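Local structure of 2-hydroxyhepta-2,4-diene-1,7-dioate isomerase (Corynebacterium glutamicum, 4DBF) at residues L75-P80 with G190-W195; P80-A85 with P250-A255; E138-I143 with G161-N166. The protein is a magnesium-binding enzyme of the fumarylacetoacetate hydrolase (FAH) family that probably acts as an oxaloacetate decarboxylase and perhaps as an isomerase. One frame throughout, in Å; residues are numbered along the deposited sequence.

Interaction 1. Residues L75-P80 with G190-W195; sequences LAPMLP and GPIGPW
P77 lays its ring against the backbone of I192 and G193 in a small, wholly buried apolar contact, where the loop following strand 73-75 passes over strand 190-197. No direct hydrogen bond joins the two segments, and 220 Å² is buried between them. The CD edge of the proline does most of the touching: P77 CD lies 3.5 Å from I192 O and 3.9 Å from G193 CA. I192 meets the same carbon with its methyl branch, CG2 standing 4.1 Å from P77 CD. With CG1 beside the backbone N (chi1 -57°), CG2 falls anti to that N and turns to the proline. A76 closes over the same carbonyl, its CA 3.7 Å from I192 O. Enclosed by these carbons, I192 O is buried without any hydrogen-bonding partner. The loop between strands 73-75 and 83-87 thus lies against strand 190-197 in the interior of this FAH-family fold, with V117 of the short strand 117-118 packing on A76, P80 and I192. Beyond G193, whose positive phi of 151° suits glycine, a cis peptide bond before P194 turns the chain sharply. P194 then sets its CG over the centre of the W195 ring, 3.6 Å above the plane, and R22 makes a cation-pi contact with the same indole. P77 CB reaches W195 only at its backbone, 4.2 Å from W195 CA. Beside the contact, one water lies within hydrogen-bonding distance of both L75 O (2.6 Å) and P194 O (3.0 Å).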
ATOM      1  N   LEU A  75     -14.304 -13.738   7.947  1.00 18.41           N
ATOM      2  CA  LEU A  75     -13.699 -12.436   7.730  1.00 20.93           C
ATOM      3  C   LEU A  75     -12.793 -12.510   6.505  1.00 19.77           C
ATOM      4  O   LEU A  75     -12.579 -13.533   6.008  1.00 21.07           O
ATOM      5  CB  LEU A  75     -12.875 -12.010   8.933  1.00 17.94           C
ATOM      6  CG  LEU A  75     -13.506 -12.040  10.316  1.00 21.81           C
ATOM      7  CD1 LEU A  75     -12.513 -11.712  11.391  1.00 20.88           C
ATOM      8  CD2 LEU A  75     -14.683 -11.123  10.405  1.00 21.73           C
ATOM      9  N   ALA A  76     -12.265 -11.400   6.055  1.00 20.87           N
ATOM     10  CA  ALA A  76     -11.235 -11.434   5.040  1.00 20.56           C
ATOM     11  C   ALA A  76     -10.177 -12.385   5.547  1.00 21.03           C
ATOM     12  O   ALA A  76      -9.773 -12.265   6.621  1.00 22.23           O
ATOM     13  CB  ALA A  76     -10.653 -10.061   4.827  1.00 18.90           C
ATOM     14  N   PRO A  77      -9.757 -13.332   4.740  1.00 21.04           N
ATOM     15  CA  PRO A  77      -8.847 -14.361   5.199  1.00 22.36           C
ATOM     16  C   PRO A  77      -7.434 -13.916   5.513  1.00 23.25           C
ATOM     17  O   PRO A  77      -6.737 -14.646   6.086  1.00 23.15           O
ATOM     18  CB  PRO A  77      -8.882 -15.393   4.083  1.00 22.88           C
ATOM     19  CG  PRO A  77      -9.304 -14.676   2.906  1.00 21.76           C
ATOM     20  CD  PRO A  77     -10.232 -13.615   3.388  1.00 22.47           C
ATOM     21  N   MET A  78      -7.048 -12.721   5.145  1.00 22.34           N
ATOM     22  CA  MET A  78      -5.768 -12.138   5.508  1.00 26.13           C
ATOM     23  C   MET A  78      -5.900 -10.642   5.791  1.00 26.39           C
ATOM     24  O   MET A  78      -6.790 -10.006   5.326  1.00 25.83           O
ATOM     25  CB  MET A  78      -4.754 -12.197   4.375  1.00 27.57           C
ATOM     26  CG  MET A  78      -4.091 -13.516   4.134  1.00 31.65           C
ATOM     27  SD  MET A  78      -3.057 -14.163   5.430  1.00 38.57           S
ATOM     28  CE  MET A  78      -3.326 -15.881   5.124  1.00 29.66           C
ATOM     29  N   LEU A  79      -4.916 -10.129   6.480  1.00 26.38           N
ATOM     30  CA  LEU A  79      -4.742  -8.715   6.630  1.00 28.97           C
ATOM     31  C   LEU A  79      -3.453  -8.376   5.917  1.00 26.16           C
ATOM     32  O   LEU A  79      -2.430  -8.306   6.485  1.00 26.18           O
ATOM     33  CB  LEU A  79      -4.673  -8.351   8.084  1.00 29.79           C
ATOM     34  CG  LEU A  79      -5.918  -8.627   8.882  1.00 31.95           C
ATOM     35  CD1 LEU A  79      -5.715  -8.126  10.292  1.00 37.28           C
ATOM     36  CD2 LEU A  79      -7.139  -8.014   8.267  1.00 30.37           C
ATOM     37  N   PRO A  80      -3.543  -8.194   4.629  1.00 24.18           N
ATOM     38  CA  PRO A  80      -2.345  -8.042   3.827  1.00 22.41           C
ATOM     39  C   PRO A  80      -1.617  -6.735   4.049  1.00 22.20           C
ATOM     40  O   PRO A  80      -2.269  -5.780   4.212  1.00 20.25           O
ATOM     41  CB  PRO A  80      -2.870  -8.096   2.419  1.00 22.09           C
ATOM     42  CG  PRO A  80      -4.257  -7.640   2.519  1.00 23.91           C
ATOM     43  CD  PRO A  80      -4.759  -8.033   3.845  1.00 23.42           C
ATOM     44  N   GLY A 190     -12.246  -3.410  -1.536  1.00 21.25           N
ATOM     45  CA  GLY A 190     -11.573  -4.691  -1.822  1.00 19.75           C
ATOM     46  C   GLY A 190     -12.128  -5.871  -1.003  1.00 19.33           C
ATOM     47  O   GLY A 190     -11.363  -6.518  -0.272  1.00 19.74           O
ATOM     48  N   PRO A 191     -13.388  -6.224  -1.172  1.00 19.50           N
ATOM     49  CA  PRO A 191     -13.731  -7.544  -0.573  1.00 20.31           C
ATOM     50  C   PRO A 191     -12.850  -8.749  -0.986  1.00 19.60           C
ATOM     51  O   PRO A 191     -12.469  -8.871  -2.162  1.00 20.21           O
ATOM     52  CB  PRO A 191     -15.147  -7.792  -1.006  1.00 21.17           C
ATOM     53  CG  PRO A 191     -15.670  -6.387  -1.429  1.00 21.54           C
ATOM     54  CD  PRO A 191     -14.486  -5.681  -1.996  1.00 18.62           C
ATOM     55  N   ILE A 192     -12.481  -9.563  -0.019  1.00 17.24           N
ATOM     56  CA  ILE A 192     -11.702 -10.767  -0.235  1.00 18.59           C
ATOM     57  C   ILE A 192     -12.246 -11.967   0.556  1.00 19.82           C
ATOM     58  O   ILE A 192     -12.652 -11.809   1.658  1.00 19.37           O
ATOM     59  CB  ILE A 192     -10.240 -10.562   0.140  1.00 17.94           C
ATOM     60  CG1 ILE A 192      -9.643  -9.424  -0.641  1.00 20.94           C
ATOM     61  CG2 ILE A 192      -9.436 -11.774  -0.165  1.00 23.65           C
ATOM     62  CD1 ILE A 192      -8.308  -8.988  -0.121  1.00 29.13           C
ATOM     63  N   GLY A 193     -12.227 -13.134  -0.061  1.00 18.56           N
ATOM     64  CA  GLY A 193     -12.767 -14.327   0.528  1.00 20.04           C
ATOM     65  C   GLY A 193     -13.280 -15.332  -0.457  1.00 21.59           C
ATOM     66  O   GLY A 193     -13.139 -15.154  -1.616  1.00 21.65           O
ATOM     67  N   PRO A 194     -13.900 -16.389   0.030  1.00 23.54           N
ATOM     68  CA  PRO A 194     -14.245 -16.550   1.438  1.00 23.31           C
ATOM     69  C   PRO A 194     -13.207 -17.230   2.307  1.00 23.32           C
ATOM     70  O   PRO A 194     -13.326 -17.187   3.481  1.00 22.30           O
ATOM     71  CB  PRO A 194     -15.447 -17.462   1.376  1.00 24.00           C
ATOM     72  CG  PRO A 194     -15.183 -18.286   0.219  1.00 24.83           C
ATOM     73  CD  PRO A 194     -14.581 -17.385  -0.791  1.00 22.00           C
ATOM     74  N   TRP A 195     -12.231 -17.852   1.698  1.00 20.50           N
ATOM     75  CA  TRP A 195     -11.153 -18.487   2.377  1.00 20.43           C
ATOM     76  C   TRP A 195     -10.080 -18.734   1.381  1.00 20.63           C
ATOM     77  O   TRP A 195     -10.258 -18.453   0.238  1.00 21.02           O
ATOM     78  CB  TRP A 195     -11.608 -19.788   3.017  1.00 20.59           C
ATOM     79  CG  TRP A 195     -12.430 -20.627   2.101  1.00 23.20           C
ATOM     80  CD1 TRP A 195     -12.057 -21.175   0.912  1.00 25.56           C
ATOM     81  CD2 TRP A 195     -13.820 -20.996   2.258  1.00 24.28           C
ATOM     82  NE1 TRP A 195     -13.078 -21.845   0.359  1.00 26.67           N
ATOM     83  CE2 TRP A 195     -14.157 -21.770   1.114  1.00 25.15           C
ATOM     84  CE3 TRP A 195     -14.761 -20.772   3.195  1.00 22.34           C
ATOM     85  CZ2 TRP A 195     -15.395 -22.302   0.950  1.00 24.93           C
ATOM     86  CZ3 TRP A 195     -16.003 -21.296   3.021  1.00 28.03           C
ATOM     87  CH2 TRP A 195     -16.312 -22.053   1.923  1.00 26.38           C
TER
HETATM   88  O   HOH W   1     -11.929 -16.088   5.841  1.00 19.50           O

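Interaction 2. Residues P80-A85 with P250-A255; sequences PSKVVA and PGDVIA
Backbone hydrogen bonds pair K82-V84 with V253-A255 in parallel register. V253 N donates to K82 O at 3.3 Å, V84 N reaches V253 O at 2.9 Å, and A255 N donates to V84 O. V84 O is also approached by I254 CA, at 3.1 Å, in a CA-H...O contact. The polar side chains gather just ahead of the strands, round the carboxylate of D252. S81 OG donates to the syn lone pair of D252 OD1 at 2.5 Å, a short bond, whereas K82 N comes to the same oxygen from well above the carboxylate plane, 51° out of it. K82 CG stands between the backbone N and the carbonyl carbon (chi1 55°); the chain then runs extended across the carboxylate and bends at its last torsion, placing K82 NZ 2.9 Å from D252 OD2 in a salt bridge. T247 O also accepts from K82 NZ, and L249 N donates to D252 OD2, so both charged ends are gripped more than once. A water bridges S81 N, P250 O and D252 OD1. This parallel pair belongs to the beta core of the FAH-type domain, where strand 83-87 lies between 108-112 and 253-255. Among the apolar contacts, V83 with V253, through their CG1 methyls, and A85 CB with A255 CB, at 3.7 Å, share one face. The side chain of A85 comes within about 5 Å of the magnesium ion (nearest atoms). P80, in the loop, packs its CB obliquely on V253 CG2 at 3.9 Å. On the other face V84 and I254 both pack against I242 of helix 235-243.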
ATOM      1  N   PRO A  80      -3.543  -8.194   4.629  1.00 24.18           N
ATOM      2  CA  PRO A  80      -2.345  -8.042   3.827  1.00 22.41           C
ATOM      3  C   PRO A  80      -1.617  -6.735   4.049  1.00 22.20           C
ATOM      4  O   PRO A  80      -2.269  -5.780   4.212  1.00 20.25           O
ATOM      5  CB  PRO A  80      -2.870  -8.096   2.419  1.00 22.09           C
ATOM      6  CG  PRO A  80      -4.257  -7.640   2.519  1.00 23.91           C
ATOM      7  CD  PRO A  80      -4.759  -8.033   3.845  1.00 23.42           C
ATOM      8  N   SER A  81      -0.293  -6.744   3.969  1.00 21.92           N
ATOM      9  CA  SER A  81       0.520  -5.534   4.027  1.00 23.42           C
ATOM     10  C   SER A  81       0.280  -4.649   2.814  1.00 23.95           C
ATOM     11  O   SER A  81       0.271  -3.467   2.917  1.00 23.86           O
ATOM     12  CB  SER A  81       2.013  -5.827   4.200  1.00 23.82           C
ATOM     13  OG  SER A  81       2.644  -6.015   2.999  1.00 25.62           O
ATOM     14  N   LYS A  82       0.069  -5.276   1.687  1.00 20.71           N
ATOM     15  CA  LYS A  82      -0.364  -4.597   0.504  1.00 20.01           C
ATOM     16  C   LYS A  82      -1.120  -5.515  -0.437  1.00 20.11           C
ATOM     17  O   LYS A  82      -1.059  -6.691  -0.326  1.00 20.56           O
ATOM     18  CB  LYS A  82       0.806  -3.957  -0.211  1.00 19.98           C
ATOM     19  CG  LYS A  82       1.934  -4.893  -0.544  1.00 21.22           C
ATOM     20  CD  LYS A  82       3.112  -4.156  -1.119  1.00 19.83           C
ATOM     21  CE  LYS A  82       4.188  -5.099  -1.581  1.00 21.19           C
ATOM     22  NZ  LYS A  82       4.845  -5.826  -0.500  1.00 21.53           N
ATOM     23  N   VAL A  83      -1.840  -4.900  -1.350  1.00 20.46           N
ATOM     24  CA  VAL A  83      -2.597  -5.580  -2.364  1.00 19.27           C
ATOM     25  C   VAL A  83      -2.106  -5.081  -3.709  1.00 18.96           C
ATOM     26  O   VAL A  83      -2.169  -3.920  -3.985  1.00 19.57           O
ATOM     27  CB  VAL A  83      -4.089  -5.325  -2.252  1.00 19.49           C
ATOM     28  CG1 VAL A  83      -4.808  -6.045  -3.367  1.00 20.05           C
ATOM     29  CG2 VAL A  83      -4.577  -5.698  -0.887  1.00 20.37           C
ATOM     30  N   VAL A  84      -1.554  -5.976  -4.497  1.00 18.26           N
ATOM     31  CA  VAL A  84      -1.001  -5.596  -5.776  1.00 17.93           C
ATOM     32  C   VAL A  84      -1.895  -6.147  -6.842  1.00 19.14           C
ATOM     33  O   VAL A  84      -2.228  -7.273  -6.813  1.00 20.32           O
ATOM     34  CB  VAL A  84       0.412  -6.115  -5.999  1.00 18.33           C
ATOM     35  CG1 VAL A  84       0.937  -5.606  -7.321  1.00 18.02           C
ATOM     36  CG2 VAL A  84       1.327  -5.735  -4.864  1.00 17.19           C
ATOM     37  N   ALA A  85      -2.322  -5.283  -7.738  1.00 19.76           N
ATOM     38  CA  ALA A  85      -3.295  -5.641  -8.715  1.00 19.07           C
ATOM     39  C   ALA A  85      -2.837  -5.353 -10.146  1.00 19.95           C
ATOM     40  O   ALA A  85      -2.080  -4.490 -10.361  1.00 18.92           O
ATOM     41  CB  ALA A  85      -4.591  -4.951  -8.427  1.00 19.39           C
ATOM     42  N   PRO A 250       4.465 -12.582   3.286  1.00 22.85           N
ATOM     43  CA  PRO A 250       3.318 -13.453   3.602  1.00 22.59           C
ATOM     44  C   PRO A 250       2.041 -12.686   3.923  1.00 21.67           C
ATOM     45  O   PRO A 250       2.048 -11.729   4.717  1.00 21.16           O
ATOM     46  CB  PRO A 250       3.755 -14.247   4.866  1.00 22.99           C
ATOM     47  CG  PRO A 250       5.317 -14.147   4.872  1.00 24.52           C
ATOM     48  CD  PRO A 250       5.618 -12.775   4.194  1.00 23.40           C
ATOM     49  N   GLY A 251       0.950 -13.105   3.295  1.00 19.63           N
ATOM     50  CA  GLY A 251      -0.304 -12.427   3.517  1.00 20.25           C
ATOM     51  C   GLY A 251      -0.608 -11.409   2.416  1.00 19.55           C
ATOM     52  O   GLY A 251      -1.782 -11.080   2.233  1.00 21.08           O
ATOM     53  N   ASP A 252       0.408 -10.933   1.727  1.00 19.34           N
ATOM     54  CA  ASP A 252       0.198  -9.966   0.606  1.00 18.76           C
ATOM     55  C   ASP A 252      -0.717 -10.619  -0.476  1.00 19.43           C
ATOM     56  O   ASP A 252      -0.666 -11.836  -0.716  1.00 18.31           O
ATOM     57  CB  ASP A 252       1.504  -9.574  -0.069  1.00 17.24           C
ATOM     58  CG  ASP A 252       2.240  -8.453   0.653  1.00 20.83           C
ATOM     59  OD1 ASP A 252       1.697  -7.906   1.635  1.00 21.91           O
ATOM     60  OD2 ASP A 252       3.337  -8.137   0.219  1.00 19.03           O
ATOM     61  N   VAL A 253      -1.523  -9.809  -1.164  1.00 17.27           N
ATOM     62  CA  VAL A 253      -2.517 -10.393  -2.035  1.00 18.11           C
ATOM     63  C   VAL A 253      -2.281  -9.874  -3.462  1.00 18.17           C
ATOM     64  O   VAL A 253      -1.983  -8.667  -3.630  1.00 17.26           O
ATOM     65  CB  VAL A 253      -3.944 -10.014  -1.544  1.00 18.02           C
ATOM     66  CG1 VAL A 253      -4.958 -10.321  -2.683  1.00 21.68           C
ATOM     67  CG2 VAL A 253      -4.331 -10.702  -0.139  1.00 19.03           C
ATOM     68  N   ILE A 254      -2.386 -10.757  -4.475  1.00 17.55           N
ATOM     69  CA  ILE A 254      -2.274 -10.268  -5.876  1.00 18.69           C
ATOM     70  C   ILE A 254      -3.623 -10.463  -6.530  1.00 19.99           C
ATOM     71  O   ILE A 254      -4.151 -11.565  -6.540  1.00 21.88           O
ATOM     72  CB  ILE A 254      -1.153 -11.022  -6.666  1.00 20.44           C
ATOM     73  CG1 ILE A 254       0.202 -10.797  -6.004  1.00 19.85           C
ATOM     74  CG2 ILE A 254      -1.129 -10.586  -8.205  1.00 18.43           C
ATOM     75  CD1 ILE A 254       1.280 -11.782  -6.611  1.00 26.83           C
ATOM     76  N   ALA A 255      -4.155  -9.388  -7.131  1.00 19.95           N
ATOM     77  CA  ALA A 255      -5.415  -9.503  -7.824  1.00 20.52           C
ATOM     78  C   ALA A 255      -5.039  -9.650  -9.317  1.00 21.04           C
ATOM     79  O   ALA A 255      -4.417  -8.734  -9.868  1.00 18.92           O
ATOM     80  CB  ALA A 255      -6.208  -8.206  -7.633  1.00 19.90           C
TER
HETATM   81  O   HOH W   2       1.363  -9.226   4.274  1.00 30.35           O

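Interaction 3. Residues E138-I143 with G161-N166; sequences ELAVVI and GFTIIN. With MG (magnesium ion), chain C.
E138 brings the magnesium site of this FAH-family enzyme onto an antiparallel strand pair, 138-143 with 161-166. Its carboxylate OE2 binds the ion at 2.1 Å; E136, D167 and three waters complete six ligands. E138 OE1 does not bind the metal. Instead it accepts a hydrogen bond from one of the metal-bound waters, the water oxygen lying 2.7 Å from E138 OE1, which ties the second oxygen to the coordination shell and probably limits rotation of the group. The side chain runs extended beyond CG to reach the ion, while its root stays in the strand contact, E138 CB lying 3.7 Å from I165 CG2. Backbone hydrogen bonds hold E138 in place, its N and O pairing with I165 O and N in both directions. The hydrogen-bonded pair A140 and T163 follows, then V142 N to G161 O; the return bond from G161 N is weak. The side chains of E138, A140, V142, T163 and I165 share one face. A140 CB touches both T163 CG2, at 3.7 Å, and I165 CG2, and V142 CG2 also packs on the threonine methyl. T163 OG1 lies anti to the backbone N (chi1 -171°) and is bonded to W195 O. On the other face the F162 ring lies alongside V141, whose CG2 comes up to the ring edge 3.8 Å from F162 CE1, while L139 reaches across obliquely and sets CD2 over a ring face; L139 CD1 meets F162 CB at 4.0 Å. Strand 253-255 flanks 133-143 on its far side, strand 190-197 flanks 159-170, with I192 packing on T163 and I165, and I164 meets I273 and I275 of strand 270-275.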
ATOM      1  N   GLU A 138     -12.118 -11.380  -9.517  1.00 20.37           N
ATOM      2  CA  GLU A 138     -10.783 -11.791  -9.849  1.00 20.47           C
ATOM      3  C   GLU A 138     -10.261 -12.912  -9.011  1.00 19.41           C
ATOM      4  O   GLU A 138     -10.556 -13.024  -7.874  1.00 20.13           O
ATOM      5  CB  GLU A 138      -9.785 -10.626  -9.797  1.00 20.21           C
ATOM      6  CG  GLU A 138     -10.327  -9.322 -10.291  1.00 22.21           C
ATOM      7  CD  GLU A 138      -9.298  -8.231 -10.536  1.00 25.44           C
ATOM      8  OE1 GLU A 138      -8.121  -8.418 -10.469  1.00 24.37           O
ATOM      9  OE2 GLU A 138      -9.709  -7.144 -10.824  1.00 26.74           O
ATOM     10  N   LEU A 139      -9.453 -13.729  -9.620  1.00 20.61           N
ATOM     11  CA  LEU A 139      -8.670 -14.677  -8.901  1.00 21.50           C
ATOM     12  C   LEU A 139      -7.552 -13.965  -8.144  1.00 20.76           C
ATOM     13  O   LEU A 139      -6.834 -13.207  -8.689  1.00 21.04           O
ATOM     14  CB  LEU A 139      -8.082 -15.689  -9.848  1.00 22.00           C
ATOM     15  CG  LEU A 139      -7.281 -16.761  -9.173  1.00 23.63           C
ATOM     16  CD1 LEU A 139      -8.123 -17.653  -8.292  1.00 25.06           C
ATOM     17  CD2 LEU A 139      -6.517 -17.540 -10.214  1.00 26.54           C
ATOM     18  N   ALA A 140      -7.463 -14.244  -6.861  1.00 20.69           N
ATOM     19  CA  ALA A 140      -6.504 -13.617  -5.980  1.00 20.53           C
ATOM     20  C   ALA A 140      -5.499 -14.625  -5.509  1.00 20.42           C
ATOM     21  O   ALA A 140      -5.839 -15.696  -5.184  1.00 22.29           O
ATOM     22  CB  ALA A 140      -7.172 -12.969  -4.787  1.00 18.54           C
ATOM     23  N   VAL A 141      -4.268 -14.205  -5.475  1.00 21.65           N
ATOM     24  CA  VAL A 141      -3.203 -15.027  -5.000  1.00 23.60           C
ATOM     25  C   VAL A 141      -2.766 -14.546  -3.622  1.00 22.87           C
ATOM     26  O   VAL A 141      -2.528 -13.394  -3.427  1.00 24.97           O
ATOM     27  CB  VAL A 141      -1.996 -14.953  -5.916  1.00 24.24           C
ATOM     28  CG1 VAL A 141      -0.890 -15.786  -5.377  1.00 27.63           C
ATOM     29  CG2 VAL A 141      -2.340 -15.373  -7.317  1.00 28.94           C
ATOM     30  N   VAL A 142      -2.639 -15.452  -2.688  1.00 20.60           N
ATOM     31  CA  VAL A 142      -2.091 -15.074  -1.418  1.00 19.86           C
ATOM     32  C   VAL A 142      -0.668 -15.598  -1.254  1.00 20.19           C
ATOM     33  O   VAL A 142      -0.427 -16.764  -1.350  1.00 19.71           O
ATOM     34  CB  VAL A 142      -2.962 -15.527  -0.250  1.00 20.50           C
ATOM     35  CG1 VAL A 142      -2.328 -15.134   1.042  1.00 21.16           C
ATOM     36  CG2 VAL A 142      -4.343 -14.961  -0.364  1.00 22.10           C
ATOM     37  N   ILE A 143       0.239 -14.669  -1.023  1.00 19.38           N
ATOM     38  CA  ILE A 143       1.652 -14.914  -0.883  1.00 19.11           C
ATOM     39  C   ILE A 143       1.957 -15.590   0.459  1.00 19.18           C
ATOM     40  O   ILE A 143       1.420 -15.256   1.452  1.00 19.48           O
ATOM     41  CB  ILE A 143       2.491 -13.628  -1.059  1.00 18.89           C
ATOM     42  CG1 ILE A 143       2.399 -13.081  -2.468  1.00 18.87           C
ATOM     43  CG2 ILE A 143       3.950 -13.897  -0.787  1.00 21.89           C
ATOM     44  CD1 ILE A 143       2.727 -14.085  -3.516  1.00 21.19           C
ATOM     45  N   GLY A 161      -2.008 -19.849  -1.341  1.00 20.92           N
ATOM     46  CA  GLY A 161      -3.206 -20.383  -1.953  1.00 21.86           C
ATOM     47  C   GLY A 161      -3.964 -19.324  -2.720  1.00 20.46           C
ATOM     48  O   GLY A 161      -3.443 -18.202  -2.965  1.00 19.89           O
ATOM     49  N   PHE A 162      -5.184 -19.681  -3.112  1.00 20.80           N
ATOM     50  CA  PHE A 162      -5.962 -18.816  -3.988  1.00 21.59           C
ATOM     51  C   PHE A 162      -7.166 -18.362  -3.191  1.00 21.90           C
ATOM     52  O   PHE A 162      -7.650 -19.114  -2.370  1.00 22.35           O
ATOM     53  CB  PHE A 162      -6.476 -19.570  -5.254  1.00 22.36           C
ATOM     54  CG  PHE A 162      -5.403 -19.780  -6.297  1.00 25.90           C
ATOM     55  CD1 PHE A 162      -4.388 -18.851  -6.481  1.00 28.88           C
ATOM     56  CD2 PHE A 162      -5.405 -20.921  -7.104  1.00 30.29           C
ATOM     57  CE1 PHE A 162      -3.351 -19.076  -7.434  1.00 33.63           C
ATOM     58  CE2 PHE A 162      -4.400 -21.113  -8.086  1.00 28.32           C
ATOM     59  CZ  PHE A 162      -3.373 -20.189  -8.225  1.00 28.98           C
ATOM     60  N   THR A 163      -7.654 -17.145  -3.457  1.00 20.32           N
ATOM     61  CA  THR A 163      -8.935 -16.716  -2.921  1.00 21.15           C
ATOM     62  C   THR A 163      -9.645 -15.861  -3.952  1.00 20.44           C
ATOM     63  O   THR A 163      -9.191 -15.776  -5.071  1.00 19.31           O
ATOM     64  CB  THR A 163      -8.739 -16.021  -1.498  1.00 22.00           C
ATOM     65  OG1 THR A 163     -10.022 -15.813  -0.905  1.00 23.83           O
ATOM     66  CG2 THR A 163      -7.993 -14.716  -1.634  1.00 22.54           C
ATOM     67  N   ILE A 164     -10.767 -15.251  -3.614  1.00 20.32           N
ATOM     68  CA  ILE A 164     -11.449 -14.406  -4.567  1.00 19.27           C
ATOM     69  C   ILE A 164     -11.272 -12.975  -4.084  1.00 20.21           C
ATOM     70  O   ILE A 164     -11.269 -12.711  -2.846  1.00 19.75           O
ATOM     71  CB  ILE A 164     -12.968 -14.737  -4.626  1.00 20.18           C
ATOM     72  CG1 ILE A 164     -13.211 -16.254  -4.853  1.00 17.57           C
ATOM     73  CG2 ILE A 164     -13.623 -13.853  -5.730  1.00 19.03           C
ATOM     74  CD1 ILE A 164     -14.718 -16.644  -4.733  1.00 21.66           C
ATOM     75  N   ILE A 165     -11.119 -12.049  -5.023  1.00 18.18           N
ATOM     76  CA  ILE A 165     -11.189 -10.604  -4.699  1.00 18.44           C
ATOM     77  C   ILE A 165     -12.226  -9.916  -5.599  1.00 20.24           C
ATOM     78  O   ILE A 165     -12.394 -10.282  -6.750  1.00 20.79           O
ATOM     79  CB  ILE A 165      -9.788  -9.921  -4.765  1.00 18.73           C
ATOM     80  CG1 ILE A 165      -9.915  -8.436  -4.346  1.00 20.63           C
ATOM     81  CG2 ILE A 165      -9.115 -10.025  -6.219  1.00 16.70           C
ATOM     82  CD1 ILE A 165      -8.605  -7.724  -4.150  1.00 18.79           C
ATOM     83  N   ASN A 166     -12.951  -8.942  -5.049  1.00 20.55           N
ATOM     84  CA  ASN A 166     -13.849  -8.102  -5.845  1.00 20.72           C
ATOM     85  C   ASN A 166     -13.102  -6.755  -5.945  1.00 20.12           C
ATOM     86  O   ASN A 166     -12.987  -6.026  -4.932  1.00 21.54           O
ATOM     87  CB  ASN A 166     -15.237  -7.991  -5.135  1.00 19.55           C
ATOM     88  CG  ASN A 166     -16.244  -7.299  -5.990  1.00 20.33           C
ATOM     89  OD1 ASN A 166     -15.862  -6.608  -6.956  1.00 20.54           O
ATOM     90  ND2 ASN A 166     -17.534  -7.443  -5.659  1.00 22.36           N
TER
HETATM   91 MG    MG C 401      -9.062  -5.262 -11.606  1.00 25.88          MG
HETATM   92  O   HOH W   3      -7.079  -5.995 -11.160  1.00 21.08           O
HETATM   93  O   HOH W   4      -8.164  -3.692 -12.597  1.00 23.74           O
HETATM   94  O   HOH W   5      -9.311  -6.138 -13.434  1.00 29.01           O

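All three interactions are buried, and they adjoin one another through neighbouring strands. Interaction 3, nearest the centre of the chain, joins the two middle strands: 133-143 borders strand 253-255 of interaction 2 through the I254 N to V141 O bond, and 159-170 borders strand 190-197 of interaction 1 through N166 N to P191 O. Interactions 1 and 2 share P80, in the loop that joins strands 73-75 and 83-87. Their chemistry differs. Interaction 1 is loop-on-strand apolar packing with a bridging water; interaction 2 adds a salt bridge to parallel pairing; interaction 3 combines antiparallel pairing with the metal ligand E138, against whose OE1 A255 of interaction 2 packs.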